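Long-range contacts in telomerase reverse transcriptase (Takifugu rubripes, PDB 4LMO), which elongates telomeres by copying an RNA template into DNA repeats at chromosome ends, the present chain being its RNA-binding domain: residues A[25-30]-A[53-58]; A[46-51]-A[201-206]; A[111-116]-A[242-247]; A[215-220]-A[233-238]. All blocks are in the same frame, centred on the assembly; numbering follows the deposited sequence.

Contact 1. Residues A[25-30]-A[53-58]; sequences LNRKKK and LYLNGL
Lys-29 leaves its backbone with CG anti to the backbone N and runs extended until a bend at its last torsion (chi4 62°), which turns NZ in over the Tyr-54 ring; Tyr-54, with its own CG anti to N, offers one face. Lys-29 NZ stands 4.1 Å from the centroid of the Tyr-54 ring, only 17° off its normal, a cation-pi contact. The methylenes follow the same ring, Lys-29 CD meeting Tyr-54 CE2 at 3.6 Å. The ammonium also makes a weak hydrogen bond to Tyr-54 O and donates to a water 2.9 Å from Lys-29 NZ. That water in turn donates to Tyr-54 O and to Leu-58 O, so it links the lysine ammonium to two carbonyls of the 53-58 turn. Tyr-54 OH is held separately, by Asp-42 of helix 40-48.

One backbone bond joins the segments: Lys-30 N gives a 2.9 Å bond to Leu-55 O, nearly straight at 168° and lying in the carbonyl plane. Next to it, Leu-55 spreads its two methyls. Leu-55 CD2 meets Lys-29 CB at 3.9 Å, while Leu-55 CD1 sits 4.0 Å above the plane of the Arg-27 guanidinium, near its rim, and also touches Arg-27 CB. Leu-53 O takes the amides of Asn-56 and Leu-58, keeping the 53-58 turn compact. Lys-29 pairs through its backbone with Arg-36, so the arrangement is that of a short beta-hairpin, strands 29-30 and 35-36, docked on the 3-10 turn that follows helix 40-48.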
# COMPACT_ATOMS: atom_id res chain seq x y z
N LEU A 25 2.73 6.58 2.91
CA LEU A 25 3.80 7.33 2.26
C LEU A 25 3.54 8.84 2.17
O LEU A 25 4.43 9.61 1.80
CB LEU A 25 4.11 6.75 0.88
CG LEU A 25 4.62 5.31 0.76
CD1 LEU A 25 4.94 4.98 -0.69
CD2 LEU A 25 5.84 5.07 1.64
N ASN A 26 2.32 9.26 2.52
CA ASN A 26 1.97 10.67 2.58
C ASN A 26 2.08 11.24 3.99
O ASN A 26 1.89 12.44 4.20
CB ASN A 26 0.56 10.91 2.02
CG ASN A 26 0.50 10.80 0.51
OD1 ASN A 26 1.51 10.95 -0.18
ND2 ASN A 26 -0.69 10.55 -0.01
N ARG A 27 2.38 10.37 4.96
CA ARG A 27 2.55 10.79 6.34
C ARG A 27 3.89 11.47 6.57
O ARG A 27 4.87 11.17 5.88
CB ARG A 27 2.37 9.61 7.30
CG ARG A 27 0.92 9.29 7.63
CD ARG A 27 0.77 7.91 8.23
NE ARG A 27 1.19 7.85 9.63
CZ ARG A 27 1.23 6.73 10.35
NH1 ARG A 27 0.88 5.56 9.81
NH2 ARG A 27 1.62 6.77 11.62
N LYS A 28 3.92 12.39 7.52
CA LYS A 28 5.12 13.13 7.86
C LYS A 28 5.79 12.56 9.11
O LYS A 28 5.11 12.05 10.00
CB LYS A 28 4.80 14.61 8.04
CG LYS A 28 4.40 15.32 6.76
CD LYS A 28 4.30 16.82 6.95
CE LYS A 28 4.30 17.54 5.61
NZ LYS A 28 4.24 19.02 5.77
N LYS A 29 7.12 12.63 9.15
CA LYS A 29 7.86 12.27 10.35
C LYS A 29 7.80 13.40 11.37
O LYS A 29 7.95 14.57 11.01
CB LYS A 29 9.32 11.92 10.02
CG LYS A 29 10.18 11.65 11.25
CD LYS A 29 11.49 10.97 10.90
CE LYS A 29 12.49 11.05 12.04
NZ LYS A 29 12.03 10.36 13.28
N LYS A 30 7.58 13.04 12.63
CA LYS A 30 7.52 14.01 13.71
C LYS A 30 8.92 14.36 14.22
O LYS A 30 9.63 13.50 14.74
CB LYS A 30 6.63 13.51 14.85
CG LYS A 30 6.46 14.50 15.99
CD LYS A 30 5.17 14.27 16.75
CE LYS A 30 4.89 15.42 17.71
NZ LYS A 30 4.79 16.74 17.01
N LEU A 53 6.21 3.22 13.52
CA LEU A 53 6.30 4.13 14.68
C LEU A 53 7.55 5.00 14.67
O LEU A 53 7.69 5.92 15.48
CB LEU A 53 6.17 3.35 16.00
CG LEU A 53 4.83 2.66 16.26
CD1 LEU A 53 4.91 1.73 17.46
CD2 LEU A 53 3.71 3.68 16.44
N TYR A 54 8.46 4.70 13.74
CA TYR A 54 9.61 5.55 13.47
C TYR A 54 9.15 6.98 13.15
O TYR A 54 9.83 7.95 13.51
CB TYR A 54 10.44 4.97 12.32
CG TYR A 54 11.53 5.89 11.81
CD1 TYR A 54 12.74 6.01 12.48
CD2 TYR A 54 11.33 6.66 10.66
CE1 TYR A 54 13.74 6.86 12.02
CE2 TYR A 54 12.32 7.51 10.20
CZ TYR A 54 13.52 7.61 10.88
OH TYR A 54 14.49 8.46 10.41
N LEU A 55 8.00 7.10 12.49
CA LEU A 55 7.39 8.39 12.17
C LEU A 55 6.97 9.17 13.42
O LEU A 55 6.83 10.39 13.38
CB LEU A 55 6.19 8.20 11.24
CG LEU A 55 6.46 7.71 9.81
CD1 LEU A 55 5.18 7.35 9.09
CD2 LEU A 55 7.25 8.74 9.03
N ASN A 56 6.78 8.45 14.52
CA ASN A 56 6.33 9.05 15.78
C ASN A 56 7.44 9.21 16.81
O ASN A 56 7.19 9.62 17.95
CB ASN A 56 5.17 8.24 16.35
CG ASN A 56 3.95 8.27 15.45
OD1 ASN A 56 3.31 9.30 15.28
ND2 ASN A 56 3.63 7.12 14.86
N GLY A 57 8.67 8.89 16.41
CA GLY A 57 9.84 9.11 17.25
C GLY A 57 10.52 7.87 17.79
O GLY A 57 11.48 7.97 18.55
N LEU A 58 10.03 6.68 17.42
CA LEU A 58 10.62 5.44 17.91
C LEU A 58 12.03 5.24 17.35
O LEU A 58 12.25 5.34 16.14
CB LEU A 58 9.73 4.23 17.58
CG LEU A 58 10.10 2.88 18.20
CD1 LEU A 58 9.96 2.89 19.72
CD2 LEU A 58 9.24 1.78 17.59
O HOH W 1 12.40 8.07 15.04

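Contact 2. Residues A[46-51]-A[201-206]; sequences IVFFEG and LGQFLA
The C-terminal end of helix 40-48 packs here on the middle of the long helix 191-220, and a glutamine side chain takes the carbonyl of the last helical residue. Phe-49 is the first residue to leave helical torsions, which puts Phe-48 O at the helix end. Gln-203 NE2 donates to Phe-48 O across 2.9 Å. The bond is bent, 140° at the hydrogen, and the donor lies above the carbonyl plane with a C=O...N angle of only 109°. Gln-203 gets there by setting CG anti to its carbonyl carbon and extending beyond, so that its amide passes the edge of the Phe-48 ring. Gln-203 OE1 comes 3.4 Å from Phe-48 CD1 near the ring plane, with amide and ring planes 71° apart.

This helix-to-helix seam joins the N-terminal part of this RNA-binding domain to its long helix 191-220, about 150 residues later. Phe-48 lies beside Phe-204, the two side chains pointing the same way, and Phe-48 CZ touches Phe-204 CB at 3.9 Å. Gln-203 CB packs near the CD1-CE1 side of the same ring, 3.7 Å from Phe-48 CD1. One face of the Phe-48 ring is covered over its centre by CG1 of the preceding residue, Val-47, 3.6 Å above the plane; that methyl also reaches the opposing helix, 4.0 Å from Phe-204 CA. Phe-48 further meets Phe-69 and Trp-180, and Phe-204 stacks edge-to-face with Trp-180; both partners belong to regions thought, by similarity, to interact with the RNA template.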
# COMPACT_ATOMS: atom_id res chain seq x y z
N ILE A 46 11.32 2.48 8.34
CA ILE A 46 9.96 1.97 8.44
C ILE A 46 9.86 0.52 7.97
O ILE A 46 9.16 -0.29 8.58
CB ILE A 46 8.97 2.86 7.64
CG1 ILE A 46 8.98 4.29 8.18
CG2 ILE A 46 7.55 2.28 7.69
CD1 ILE A 46 8.35 5.32 7.26
N VAL A 47 10.58 0.20 6.90
CA VAL A 47 10.51 -1.13 6.30
C VAL A 47 11.34 -2.18 7.04
O VAL A 47 10.88 -3.31 7.25
CB VAL A 47 10.88 -1.10 4.79
CG1 VAL A 47 10.81 -2.49 4.17
CG2 VAL A 47 9.98 -0.14 4.04
N PHE A 48 12.55 -1.81 7.47
CA PHE A 48 13.51 -2.80 7.97
C PHE A 48 13.90 -2.70 9.44
O PHE A 48 14.39 -3.68 10.01
CB PHE A 48 14.79 -2.79 7.12
CG PHE A 48 14.55 -3.06 5.67
CD1 PHE A 48 14.17 -4.33 5.23
CD2 PHE A 48 14.73 -2.05 4.73
CE1 PHE A 48 13.95 -4.58 3.89
CE2 PHE A 48 14.52 -2.30 3.38
CZ PHE A 48 14.13 -3.57 2.96
N PHE A 49 13.69 -1.53 10.06
CA PHE A 49 14.19 -1.29 11.41
C PHE A 49 13.08 -1.05 12.45
O PHE A 49 12.54 -2.02 12.99
CB PHE A 49 15.24 -0.16 11.40
CG PHE A 49 16.48 -0.49 10.61
CD1 PHE A 49 17.58 -1.09 11.22
CD2 PHE A 49 16.55 -0.22 9.24
CE1 PHE A 49 18.72 -1.39 10.49
CE2 PHE A 49 17.68 -0.53 8.51
CZ PHE A 49 18.77 -1.12 9.14
N GLU A 50 12.75 0.21 12.71
CA GLU A 50 11.77 0.55 13.75
C GLU A 50 10.33 0.18 13.42
O GLU A 50 9.54 -0.12 14.32
CB GLU A 50 11.84 2.04 14.11
CG GLU A 50 12.99 2.40 15.05
CD GLU A 50 14.27 2.74 14.31
OE1 GLU A 50 14.32 2.56 13.08
OE2 GLU A 50 15.23 3.19 14.97
N GLY A 51 9.98 0.20 12.14
CA GLY A 51 8.59 0.03 11.72
C GLY A 51 7.92 1.38 11.52
O GLY A 51 8.59 2.41 11.47
N LEU A 201 14.62 -9.48 2.30
CA LEU A 201 13.64 -9.52 1.22
C LEU A 201 12.25 -9.87 1.73
O LEU A 201 11.25 -9.37 1.22
CB LEU A 201 14.07 -10.51 0.12
CG LEU A 201 13.18 -10.59 -1.13
CD1 LEU A 201 13.26 -9.32 -1.97
CD2 LEU A 201 13.56 -11.80 -1.97
N GLY A 202 12.19 -10.74 2.74
CA GLY A 202 10.94 -11.05 3.42
C GLY A 202 10.29 -9.79 3.96
O GLY A 202 9.13 -9.51 3.65
N GLN A 203 11.05 -9.02 4.74
CA GLN A 203 10.58 -7.75 5.29
C GLN A 203 10.00 -6.82 4.22
O GLN A 203 8.95 -6.22 4.42
CB GLN A 203 11.71 -7.02 6.01
CG GLN A 203 12.03 -7.52 7.41
CD GLN A 203 13.25 -6.82 7.98
OE1 GLN A 203 14.35 -6.94 7.45
NE2 GLN A 203 13.05 -6.08 9.07
N PHE A 204 10.70 -6.71 3.10
CA PHE A 204 10.30 -5.81 2.02
C PHE A 204 9.04 -6.30 1.31
O PHE A 204 8.07 -5.56 1.16
CB PHE A 204 11.45 -5.59 1.03
CG PHE A 204 11.04 -4.87 -0.23
CD1 PHE A 204 10.77 -3.51 -0.22
CD2 PHE A 204 10.94 -5.56 -1.43
CE1 PHE A 204 10.39 -2.85 -1.38
CE2 PHE A 204 10.56 -4.91 -2.59
CZ PHE A 204 10.29 -3.55 -2.57
N LEU A 205 9.06 -7.56 0.86
CA LEU A 205 7.90 -8.16 0.20
C LEU A 205 6.67 -8.16 1.10
O LEU A 205 5.56 -7.89 0.64
CB LEU A 205 8.24 -9.57 -0.30
CG LEU A 205 8.61 -9.77 -1.78
CD1 LEU A 205 9.51 -8.68 -2.34
CD2 LEU A 205 9.22 -11.14 -2.02
N ALA A 206 6.87 -8.45 2.39
CA ALA A 206 5.77 -8.45 3.36
C ALA A 206 5.25 -7.04 3.62
O ALA A 206 4.04 -6.84 3.76
CB ALA A 206 6.19 -9.11 4.66

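Contact 3. Residues A[111-116]-A[242-247]; sequences SFLPQH and AKLQDL
Segment 242-247 of helix 238-251 presents three side chains, those of Lys-243, Leu-244 and Leu-247, and the turn at 111-116 answers with Phe-112 and Leu-113. The Phe-112 side chain is the main bump, its CB bond directed at the helix and its ring entering the hollow between Lys-243 and Leu-247. Lys-243 CG stands 4.1 Å from the centroid of the Phe-112 ring, 9° off the normal, a CH-pi contact over the face; the lysine then bends at chi2 and chi3. The opposite face has Ser-111 OG over its centre, so the ring is sandwiched. Leu-247 comes in at about a right angle to Phe-112, its CD1 3.8 Å from Phe-112 CE2.

The reverse fit belongs to Leu-244, whose CD2 lodges between Phe-112 and Leu-113: Leu-244 CD2 is 3.8 Å from Phe-112 CB and equally 3.8 Å from Leu-113 CD2. A type I turn from Phe-112 to Gln-115, closed by Gln-115 N to Phe-112 O at 3.0 Å, contains both receiving residues. The apolar packing thus lays the weakly bonded end of helix 109-112 on helix 238-251, with Val-240 of that helix also touching Phe-112, and Tyr-236 of strand 234-237 bonding Leu-113 O and touching Leu-244.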
# COMPACT_ATOMS: atom_id res chain seq x y z
N SER A 111 -29.25 4.36 -6.87
CA SER A 111 -28.43 4.69 -8.04
C SER A 111 -26.96 4.32 -7.83
O SER A 111 -26.27 3.92 -8.77
CB SER A 111 -28.57 6.18 -8.38
OG SER A 111 -27.66 6.57 -9.40
N PHE A 112 -26.48 4.44 -6.59
CA PHE A 112 -25.07 4.26 -6.28
C PHE A 112 -24.72 2.89 -5.70
O PHE A 112 -23.55 2.50 -5.69
CB PHE A 112 -24.58 5.38 -5.35
CG PHE A 112 -24.77 6.76 -5.90
CD1 PHE A 112 -23.85 7.30 -6.80
CD2 PHE A 112 -25.87 7.52 -5.54
CE1 PHE A 112 -24.03 8.57 -7.32
CE2 PHE A 112 -26.05 8.80 -6.05
CZ PHE A 112 -25.13 9.32 -6.95
N LEU A 113 -25.73 2.16 -5.23
CA LEU A 113 -25.52 0.82 -4.67
C LEU A 113 -24.81 -0.17 -5.62
O LEU A 113 -23.94 -0.92 -5.18
CB LEU A 113 -26.82 0.22 -4.13
CG LEU A 113 -27.47 0.88 -2.90
CD1 LEU A 113 -28.87 0.32 -2.67
CD2 LEU A 113 -26.63 0.72 -1.64
N PRO A 114 -25.17 -0.17 -6.92
CA PRO A 114 -24.46 -1.06 -7.85
C PRO A 114 -23.05 -0.60 -8.21
O PRO A 114 -22.29 -1.37 -8.81
CB PRO A 114 -25.34 -1.04 -9.11
CG PRO A 114 -26.64 -0.44 -8.69
CD PRO A 114 -26.29 0.52 -7.60
N GLN A 115 -22.70 0.64 -7.86
CA GLN A 115 -21.41 1.21 -8.25
C GLN A 115 -20.28 0.83 -7.29
O GLN A 115 -19.73 1.68 -6.59
CB GLN A 115 -21.51 2.73 -8.41
CG GLN A 115 -20.40 3.32 -9.28
CD GLN A 115 -20.31 4.83 -9.18
OE1 GLN A 115 -21.32 5.54 -9.24
NE2 GLN A 115 -19.09 5.33 -9.03
N HIS A 116 -19.94 -0.45 -7.28
CA HIS A 116 -18.82 -0.96 -6.50
C HIS A 116 -17.78 -1.58 -7.40
O HIS A 116 -18.06 -1.87 -8.56
CB HIS A 116 -19.29 -1.95 -5.44
CG HIS A 116 -20.15 -3.07 -5.98
ND1 HIS A 116 -19.67 -4.30 -6.22
CD2 HIS A 116 -21.49 -3.10 -6.34
CE1 HIS A 116 -20.65 -5.08 -6.70
NE2 HIS A 116 -21.77 -4.35 -6.77
N ALA A 242 -18.78 7.61 0.63
CA ALA A 242 -19.11 8.89 1.27
C ALA A 242 -20.46 9.44 0.80
O ALA A 242 -21.19 10.05 1.57
CB ALA A 242 -18.00 9.90 1.04
N LYS A 243 -20.78 9.21 -0.48
CA LYS A 243 -22.08 9.59 -1.05
C LYS A 243 -23.22 8.73 -0.48
O LYS A 243 -24.29 9.26 -0.16
CB LYS A 243 -22.05 9.49 -2.58
CG LYS A 243 -23.27 10.08 -3.29
CD LYS A 243 -22.98 11.42 -3.94
CE LYS A 243 -23.09 12.59 -2.97
NZ LYS A 243 -23.10 13.90 -3.68
N LEU A 244 -22.99 7.43 -0.36
CA LEU A 244 -23.99 6.51 0.20
C LEU A 244 -24.32 6.83 1.66
O LEU A 244 -25.49 6.81 2.05
CB LEU A 244 -23.54 5.05 0.07
CG LEU A 244 -23.59 4.37 -1.30
CD1 LEU A 244 -22.82 3.06 -1.26
CD2 LEU A 244 -25.03 4.13 -1.76
N GLN A 245 -23.29 7.12 2.45
CA GLN A 245 -23.47 7.51 3.85
C GLN A 245 -24.27 8.80 3.98
O GLN A 245 -25.17 8.91 4.82
CB GLN A 245 -22.11 7.67 4.55
CG GLN A 245 -21.40 6.35 4.82
CD GLN A 245 -22.17 5.44 5.75
OE1 GLN A 245 -22.50 5.82 6.88
NE2 GLN A 245 -22.47 4.24 5.29
N ASP A 246 -23.95 9.77 3.12
CA ASP A 246 -24.62 11.07 3.12
C ASP A 246 -26.12 10.97 2.81
O ASP A 246 -26.94 11.52 3.55
CB ASP A 246 -23.94 12.01 2.11
CG ASP A 246 -24.52 13.41 2.13
OD1 ASP A 246 -24.68 13.98 3.24
OD2 ASP A 246 -24.81 13.95 1.04
N LEU A 247 -26.46 10.26 1.74
CA LEU A 247 -27.85 10.11 1.30
C LEU A 247 -28.67 9.23 2.24
O LEU A 247 -29.88 9.41 2.37
CB LEU A 247 -27.92 9.56 -0.12
CG LEU A 247 -27.33 10.37 -1.28
CD1 LEU A 247 -27.09 9.46 -2.48
CD2 LEU A 247 -28.23 11.54 -1.67

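Contact 4. Residues A[215-220]-A[233-238]; sequences GLVRAC and IRFYRQ
Cys-220 O, the carbonyl at the C-terminal end of helix 191-220, is gripped by one firm hydrogen bond, a water that can donate to it, and one weaker CH contact. Gln-238 N donates to Cys-220 O across 2.9 Å at 163°, although from 37° above the carbonyl plane. The water lies 2.8 Å from Cys-220 O and accepts from Arg-237 NE, 2.9 Å from that water. The third approach is a CA-H...O contact of 3.6 Å between Arg-237 CA and Cys-220 O.

The geometry is that of one helix end meeting the start of another: Arg-237 occupies the N-cap position of helix 238-251, and the amide right after it faces the last carbonyl of helix 191-220. The C-terminal carbonyl and the N-terminal amide could complement each other's partial charges. Strands 221-224 and 234-237 form the antiparallel hairpin that connects these helices, and strand 234-237 runs at 66° to the helix segment with axes 9.0 Å apart. Earlier in the strand, Phe-235 CE2 meets Val-217 CG1 of the helix at 4.0 Å, that methyl standing anti to the Val-217 backbone N and the two side chains crossing obliquely; Val-122 of helix 119-133 touches both. Arg-237 NH1 finds its partner in Cys-96 O, the residue disulfide-bonded to Cys-117. Backbone hydrogen bonds between Arg-218 and Gly-17 and between Ala-219 and Gly-19 bring in the chain just after the RNA-binding TFLY motif.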
# COMPACT_ATOMS: atom_id res chain seq x y z
N GLY A 215 -2.53 -0.73 2.26
CA GLY A 215 -2.63 0.72 2.50
C GLY A 215 -3.48 1.41 1.45
O GLY A 215 -4.37 2.20 1.77
N LEU A 216 -3.22 1.10 0.18
CA LEU A 216 -3.97 1.67 -0.93
C LEU A 216 -5.44 1.27 -0.88
O LEU A 216 -6.33 2.10 -1.09
CB LEU A 216 -3.35 1.24 -2.26
CG LEU A 216 -1.91 1.68 -2.51
CD1 LEU A 216 -1.33 0.96 -3.72
CD2 LEU A 216 -1.83 3.19 -2.69
N VAL A 217 -5.69 -0.01 -0.60
CA VAL A 217 -7.04 -0.53 -0.48
C VAL A 217 -7.78 0.16 0.68
O VAL A 217 -8.91 0.61 0.51
CB VAL A 217 -7.04 -2.07 -0.32
CG1 VAL A 217 -8.45 -2.61 -0.16
CG2 VAL A 217 -6.37 -2.73 -1.52
N ARG A 218 -7.12 0.26 1.83
CA ARG A 218 -7.67 0.94 3.01
C ARG A 218 -8.04 2.40 2.75
O ARG A 218 -9.09 2.87 3.18
CB ARG A 218 -6.70 0.87 4.19
CG ARG A 218 -6.95 -0.28 5.15
CD ARG A 218 -6.02 -0.26 6.36
NE ARG A 218 -5.97 1.04 7.02
CZ ARG A 218 -6.84 1.47 7.94
NH1 ARG A 218 -7.85 0.70 8.33
NH2 ARG A 218 -6.69 2.67 8.47
N ALA A 219 -7.17 3.12 2.03
CA ALA A 219 -7.36 4.54 1.78
C ALA A 219 -8.42 4.83 0.71
O ALA A 219 -9.33 5.63 0.94
CB ALA A 219 -6.04 5.20 1.41
N CYS A 220 -8.31 4.16 -0.44
CA CYS A 220 -9.11 4.48 -1.62
C CYS A 220 -10.48 3.82 -1.67
O CYS A 220 -11.34 4.24 -2.45
CB CYS A 220 -8.33 4.12 -2.89
SG CYS A 220 -6.72 4.94 -3.01
N ILE A 233 -18.34 -9.73 -0.21
CA ILE A 233 -17.62 -8.50 0.12
C ILE A 233 -17.63 -7.56 -1.09
O ILE A 233 -17.18 -7.93 -2.18
CB ILE A 233 -16.17 -8.79 0.57
CG1 ILE A 233 -16.14 -9.73 1.78
CG2 ILE A 233 -15.41 -7.50 0.86
CD1 ILE A 233 -16.93 -9.25 2.99
N ARG A 234 -18.14 -6.35 -0.88
CA ARG A 234 -18.16 -5.31 -1.91
C ARG A 234 -17.19 -4.18 -1.58
O ARG A 234 -17.20 -3.65 -0.47
CB ARG A 234 -19.57 -4.75 -2.07
CG ARG A 234 -20.56 -5.68 -2.77
CD ARG A 234 -21.92 -5.02 -2.90
NE ARG A 234 -22.86 -5.83 -3.68
CZ ARG A 234 -24.10 -5.46 -3.99
NH1 ARG A 234 -24.58 -4.29 -3.60
NH2 ARG A 234 -24.87 -6.27 -4.70
N PHE A 235 -16.35 -3.82 -2.55
CA PHE A 235 -15.45 -2.68 -2.43
C PHE A 235 -16.03 -1.45 -3.11
O PHE A 235 -16.22 -1.44 -4.32
CB PHE A 235 -14.09 -2.97 -3.08
CG PHE A 235 -13.30 -4.04 -2.39
CD1 PHE A 235 -13.30 -5.34 -2.86
CD2 PHE A 235 -12.51 -3.73 -1.28
CE1 PHE A 235 -12.55 -6.33 -2.24
CE2 PHE A 235 -11.76 -4.71 -0.65
CZ PHE A 235 -11.78 -6.01 -1.13
N TYR A 236 -16.31 -0.40 -2.33
CA TYR A 236 -16.73 0.87 -2.90
C TYR A 236 -15.57 1.86 -2.88
O TYR A 236 -14.89 2.00 -1.87
CB TYR A 236 -17.91 1.46 -2.13
CG TYR A 236 -19.23 0.75 -2.33
CD1 TYR A 236 -20.13 1.18 -3.31
CD2 TYR A 236 -19.59 -0.33 -1.53
CE1 TYR A 236 -21.34 0.53 -3.50
CE2 TYR A 236 -20.79 -0.99 -1.71
CZ TYR A 236 -21.67 -0.55 -2.69
OH TYR A 236 -22.86 -1.21 -2.86
N ARG A 237 -15.35 2.55 -4.00
CA ARG A 237 -14.49 3.73 -4.01
C ARG A 237 -14.98 4.63 -2.88
O ARG A 237 -16.19 4.86 -2.75
CB ARG A 237 -14.60 4.48 -5.34
CG ARG A 237 -13.99 3.77 -6.54
CD ARG A 237 -12.53 4.13 -6.76
NE ARG A 237 -12.32 5.58 -6.80
CZ ARG A 237 -12.21 6.31 -7.91
NH1 ARG A 237 -12.29 5.74 -9.10
NH2 ARG A 237 -12.01 7.61 -7.81
N GLN A 238 -14.06 5.12 -2.05
CA GLN A 238 -14.45 5.85 -0.84
C GLN A 238 -15.34 7.06 -1.12
O GLN A 238 -16.15 7.45 -0.28
CB GLN A 238 -13.22 6.22 0.02
CG GLN A 238 -12.88 7.71 0.09
CD GLN A 238 -11.83 8.12 -0.91
OE1 GLN A 238 -10.99 7.32 -1.31
NE2 GLN A 238 -11.85 9.39 -1.30
O HOH W 2 -10.91 6.23 -4.34

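Contacts 1 and 2 form one pair, with centres about 15 Å apart and Leu-55 CG of contact 1 packing 4.0 Å from Ile-46 CD1 of contact 2. Contacts 3 and 4 form another, about 14 Å between centres, joined by a probable hydrogen bond of 2.6 Å between Leu-113 O and Tyr-236 OH. Helix 191-220 links the pairs, carrying contacts 2 and 4 with centres about 23 Å apart on opposite sides of the chain's centre. Contacts 2 and 3 are farthest apart, about 37 Å between centres. Contact 2 adjoins the regions proposed to meet the RNA template, whereas contact 4 borders the chain following the TFLY motif.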